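Aac(6')-Ih protein (Acinetobacter baumannii, PDB 4E8O) probably transfers the acetyl group of acetyl coenzyme A to the 6'-amino group of aminoglycoside antibiotics, an acetylation associated with antibiotic resistance. Local coordinates at residues D45-D48 against V49-E53; Q119-E122 against I123-K126. All coordinates share one frame; numbering follows the deposited sequence.

In the fold
Both contacts are local and come in series along the chain: contact 1 spans the N-terminal cap and first turns of helix 47-57, contact 2 lies in the second half of helix 113-127. Their centres lie about 27 Å apart and their nearest atoms about 14 Å, on opposite sides of the chain's centre, so neither touches the other. Contact 1 is at the surface, where helix 47-57 leans on helix 32-42. Contact 2 is partly buried, in the helix that connects strands 96-104 and 132-138 and packs on the mixed sheet. Their placing about the chain's centre is consistent with helices on the two sides of the central sheet of a GNAT acetyltransferase fold.

Contact 1. Residues D45-D48 against V49-E53; sequences DHED and VHLQE
With CG of His50 turned beside its own backbone N (chi1 -85°) and CG of Asp45 anti to its N (chi1 -154°), the imidazole reaches back to the residues that precede the helix, and the CB of Asp45 comes to 3.6 Å from NE2 of His50. The approach to the ring by this methylene is oblique, whereas the carbonyl O of Asp45 lies in the ring plane at its edge, 3.6 Å from CD2 of His50. OD2 of Asp45 is 3.9 Å from CG1 of Val49, and in one of the two modelled conformers of His46 its CB meets CG2 of Val49 at 4.0 Å.

His46 occupies the N-cap position of helix 47-57, and the i to i+4 ladder starts at its carbonyl: His50 N donates to His46 O over 3.1 Å with an N-H...O angle of 171°. Leu51 N to Glu47 O and Gln52 N to Asp48 O continue it, the last less straight. Beside this ladder the leucine chain lies along the first turn, where CG of Leu51 is 3.5 Å from Glu47 O.

The polar edge of His50 is held from helix 32-42 and the residues just after it: ND1 is hydrogen-bonded to NH1 of Arg39, and NE2 makes a weak bond to the carbonyl of Trp43. Arg39 also forms a salt bridge with Glu53, while Glu47 and His50 both pack on Leu36 of helix 32-42.

Contact 2. Residues Q119-E122 against I123-K126; sequences QQVE and IWAK
Ile123 lies over the preceding turn: with CG1 beside its own N (chi1 -60°), that methylene is 3.2 Å from Gln119 O, the acceptor of the weak 3.3 Å bond from Ile123 N. Its CD1 continues alongside the bent chain of Gln120, 4.0 Å from NE2 of that residue, both chains pointing the same way. Trp124 N donates to Gln120 O, while its indole, with CG anti to N (chi1 172°), presents the CE3 edge to CG1 of Val121 at 3.9 Å; this methyl sits in the ring plane. At Ala125 the methyl rests against Val121 O. Lys126 N closes the run on Glu122 O at 2.8 Å, and its CB, CG and CD run past that same carbonyl. The ammonium NZ of Lys126 stands 4.8 Å from OE1 of Glu122; a water modelled between them would link the two, but it lies too close to NZ to be relied on.

OE2 of Glu122 is salt-bridged to Lys164 of the second subunit, whose Ile166 packs on Glu122, Ala125 and Lys126. Within the chain, helix 113-127 is the crossover of a beta-alpha-beta unit: Val121 covers Leu79 and Ala81 of strand 75-84 and Phe133 of strand 132-138, and Trp124 rests on Ile83 and on Leu64 of strand 63-69.

Contact 1. Residues D45-D48 against V49-E53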
loop_
_atom_site.group_PDB
_atom_site.type_symbol
_atom_site.label_atom_id
_atom_site.label_comp_id
_atom_site.label_asym_id
_atom_site.label_seq_id
_atom_site.Cartn_x
_atom_site.Cartn_y
_atom_site.Cartn_z
ATOM N N ASP B 45 -18.600 -9.450 7.678
ATOM C CA ASP B 45 -18.531 -8.365 8.654
ATOM C C ASP B 45 -19.925 -7.858 9.001
ATOM O O ASP B 45 -20.923 -8.290 8.423
ATOM C CB ASP B 45 -17.677 -7.204 8.125
ATOM C CG ASP B 45 -17.044 -6.379 9.242
ATOM O OD1 ASP B 45 -17.523 -6.453 10.399
ATOM O OD2 ASP B 45 -16.068 -5.647 8.965
ATOM N N HIS B 46 -19.974 -6.938 9.956
ATOM C CA HIS B 46 -21.241 -6.369 10.376
ATOM C C HIS B 46 -21.921 -5.611 9.234
ATOM O O HIS B 46 -21.281 -4.906 8.453
ATOM C CB HIS B 46 -21.053 -5.506 11.627
ATOM C CG HIS B 46 -20.702 -6.299 12.847
ATOM N ND1 HIS B 46 -20.788 -7.674 12.887
ATOM C CD2 HIS B 46 -20.262 -5.915 14.069
ATOM C CE1 HIS B 46 -20.420 -8.103 14.082
ATOM N NE2 HIS B 46 -20.096 -7.055 14.818
ATOM N N GLU B 47 -23.236 -5.804 9.129
ATOM C CA GLU B 47 -24.036 -5.264 8.023
ATOM C C GLU B 47 -23.923 -3.748 7.881
ATOM O O GLU B 47 -23.816 -3.229 6.769
ATOM C CB GLU B 47 -25.508 -5.668 8.193
ATOM C CG GLU B 47 -26.384 -5.431 6.963
ATOM C CD GLU B 47 -27.749 -6.080 7.091
ATOM O OE1 GLU B 47 -27.972 -6.796 8.090
ATOM O OE2 GLU B 47 -28.608 -5.869 6.205
ATOM N N ASP B 48 -23.953 -3.042 9.010
ATOM C CA ASP B 48 -23.865 -1.585 9.001
ATOM C C ASP B 48 -22.482 -1.075 8.585
ATOM O O ASP B 48 -22.379 -0.027 7.945
ATOM C CB ASP B 48 -24.255 -1.015 10.365
ATOM C CG ASP B 48 -24.404 0.492 10.345
ATOM O OD1 ASP B 48 -25.350 0.991 9.693
ATOM O OD2 ASP B 48 -23.587 1.181 10.990
ATOM N N VAL B 49 -21.428 -1.809 8.945
ATOM C CA VAL B 49 -20.071 -1.469 8.513
ATOM C C VAL B 49 -19.972 -1.547 6.993
ATOM O O VAL B 49 -19.438 -0.643 6.346
ATOM C CB VAL B 49 -19.010 -2.404 9.135
ATOM C CG1 VAL B 49 -17.639 -2.134 8.527
ATOM C CG2 VAL B 49 -18.961 -2.234 10.645
ATOM N N HIS B 50 -20.482 -2.639 6.430
ATOM C CA HIS B 50 -20.553 -2.809 4.980
ATOM C C HIS B 50 -21.309 -1.648 4.321
ATOM O O HIS B 50 -20.764 -0.945 3.466
ATOM C CB HIS B 50 -21.261 -4.124 4.634
ATOM C CG HIS B 50 -20.367 -5.327 4.626
ATOM N ND1 HIS B 50 -19.367 -5.503 3.694
ATOM C CD2 HIS B 50 -20.351 -6.432 5.409
ATOM C CE1 HIS B 50 -18.759 -6.656 3.917
ATOM N NE2 HIS B 50 -19.338 -7.238 4.949
ATOM N N LEU B 51 -22.562 -1.460 4.729
ATOM C CA LEU B 51 -23.442 -0.450 4.136
ATOM C C LEU B 51 -22.882 0.966 4.229
ATOM O O LEU B 51 -23.026 1.760 3.296
ATOM C CB LEU B 51 -24.833 -0.507 4.780
ATOM C CG LEU B 51 -25.733 -1.660 4.339
ATOM C CD1 LEU B 51 -27.082 -1.622 5.047
ATOM C CD2 LEU B 51 -25.925 -1.630 2.831
ATOM N N GLN B 52 -22.250 1.281 5.356
ATOM C CA GLN B 52 -21.646 2.593 5.551
ATOM C C GLN B 52 -20.558 2.797 4.501
ATOM O O GLN B 52 -20.439 3.872 3.919
ATOM C CB GLN B 52 -21.063 2.696 6.964
ATOM C CG GLN B 52 -21.321 4.020 7.677
ATOM C CD GLN B 52 -20.992 3.953 9.161
ATOM O OE1 GLN B 52 -21.013 2.880 9.766
ATOM N NE2 GLN B 52 -20.685 5.101 9.753
ATOM N N GLU B 53 -19.786 1.748 4.244
ATOM C CA GLU B 53 -18.709 1.818 3.264
ATOM C C GLU B 53 -19.259 1.831 1.839
ATOM O O GLU B 53 -18.816 2.622 1.009
ATOM C CB GLU B 53 -17.746 0.643 3.452
ATOM C CG GLU B 53 -16.438 0.778 2.682
ATOM C CD GLU B 53 -15.503 -0.392 2.918
ATOM O OE1 GLU B 53 -15.908 -1.342 3.621
ATOM O OE2 GLU B 53 -14.365 -0.363 2.403
#

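Contact 2. Residues Q119-E122 against I123-K126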
loop_
_atom_site.group_PDB
_atom_site.type_symbol
_atom_site.label_atom_id
_atom_site.label_comp_id
_atom_site.label_asym_id
_atom_site.label_seq_id
_atom_site.Cartn_x
_atom_site.Cartn_y
_atom_site.Cartn_z
ATOM N N GLN B 119 -11.539 -6.928 -17.153
ATOM C CA GLN B 119 -11.449 -6.151 -18.387
ATOM C C GLN B 119 -12.189 -4.819 -18.301
ATOM O O GLN B 119 -11.800 -3.852 -18.952
ATOM C CB GLN B 119 -11.972 -6.963 -19.581
ATOM C CG GLN B 119 -11.047 -8.089 -20.015
ATOM C CD GLN B 119 -11.515 -8.793 -21.275
ATOM O OE1 GLN B 119 -11.257 -9.982 -21.464
ATOM N NE2 GLN B 119 -12.194 -8.057 -22.153
ATOM N N GLN B 120 -13.253 -4.772 -17.505
ATOM C CA GLN B 120 -14.010 -3.536 -17.329
ATOM C C GLN B 120 -13.232 -2.522 -16.497
ATOM O O GLN B 120 -13.354 -1.318 -16.713
ATOM C CB GLN B 120 -15.375 -3.814 -16.695
ATOM C CG GLN B 120 -16.356 -4.523 -17.628
ATOM C CD GLN B 120 -16.689 -3.705 -18.867
ATOM O OE1 GLN B 120 -16.990 -2.512 -18.779
ATOM N NE2 GLN B 120 -16.629 -4.346 -20.030
ATOM N N VAL B 121 -12.430 -3.006 -15.552
ATOM C CA VAL B 121 -11.582 -2.125 -14.749
ATOM C C VAL B 121 -10.518 -1.452 -15.614
ATOM O O VAL B 121 -10.245 -0.260 -15.456
ATOM C CB VAL B 121 -10.881 -2.891 -13.617
ATOM C CG1 VAL B 121 -10.105 -1.934 -12.721
ATOM C CG2 VAL B 121 -11.897 -3.660 -12.801
ATOM N N GLU B 122 -9.923 -2.222 -16.524
ATOM C CA GLU B 122 -8.846 -1.730 -17.384
ATOM C C GLU B 122 -9.319 -0.621 -18.313
ATOM O O GLU B 122 -8.623 0.377 -18.499
ATOM C CB GLU B 122 -8.232 -2.880 -18.197
ATOM C CG GLU B 122 -7.561 -3.948 -17.339
ATOM C CD GLU B 122 -6.833 -5.000 -18.158
ATOM O OE1 GLU B 122 -6.590 -4.768 -19.365
ATOM O OE2 GLU B 122 -6.493 -6.058 -17.589
ATOM N N ILE B 123 -10.498 -0.811 -18.903
ATOM C CA ILE B 123 -11.130 0.223 -19.718
ATOM C C ILE B 123 -11.307 1.474 -18.868
ATOM O O ILE B 123 -10.990 2.583 -19.298
ATOM C CB ILE B 123 -12.505 -0.239 -20.237
ATOM C CG1 ILE B 123 -12.356 -1.504 -21.087
ATOM C CG2 ILE B 123 -13.184 0.869 -21.030
ATOM C CD1 ILE B 123 -13.672 -2.095 -21.563
ATOM N N TRP B 124 -11.797 1.274 -17.649
ATOM C CA TRP B 124 -11.993 2.355 -16.690
ATOM C C TRP B 124 -10.671 2.967 -16.226
ATOM O O TRP B 124 -10.537 4.186 -16.158
ATOM C CB TRP B 124 -12.792 1.836 -15.489
ATOM C CG TRP B 124 -12.902 2.815 -14.348
ATOM C CD1 TRP B 124 -13.614 3.980 -14.330
ATOM C CD2 TRP B 124 -12.299 2.695 -13.054
ATOM N NE1 TRP B 124 -13.482 4.595 -13.110
ATOM C CE2 TRP B 124 -12.679 3.826 -12.307
ATOM C CE3 TRP B 124 -11.471 1.741 -12.456
ATOM C CZ2 TRP B 124 -12.258 4.029 -10.990
ATOM C CZ3 TRP B 124 -11.057 1.941 -11.153
ATOM C CH2 TRP B 124 -11.452 3.074 -10.431
ATOM N N ALA B 125 -9.698 2.119 -15.909
ATOM C CA ALA B 125 -8.407 2.592 -15.420
ATOM C C ALA B 125 -7.645 3.371 -16.489
ATOM O O ALA B 125 -6.881 4.283 -16.169
ATOM C CB ALA B 125 -7.575 1.427 -14.919
ATOM N N LYS B 126 -7.847 3.002 -17.752
ATOM C CA LYS B 126 -7.213 3.696 -18.873
ATOM C C LYS B 126 -7.629 5.159 -18.927
ATOM O O LYS B 126 -6.850 6.015 -19.344
ATOM C CB LYS B 126 -7.577 3.015 -20.194
ATOM C CG LYS B 126 -6.501 2.103 -20.751
ATOM C CD LYS B 126 -7.113 1.013 -21.622
ATOM C CE LYS B 126 -6.046 0.254 -22.400
ATOM N NZ LYS B 126 -6.397 -1.191 -22.564
HETATM O O HOH W 1 -5.255 -3.060 -21.480
#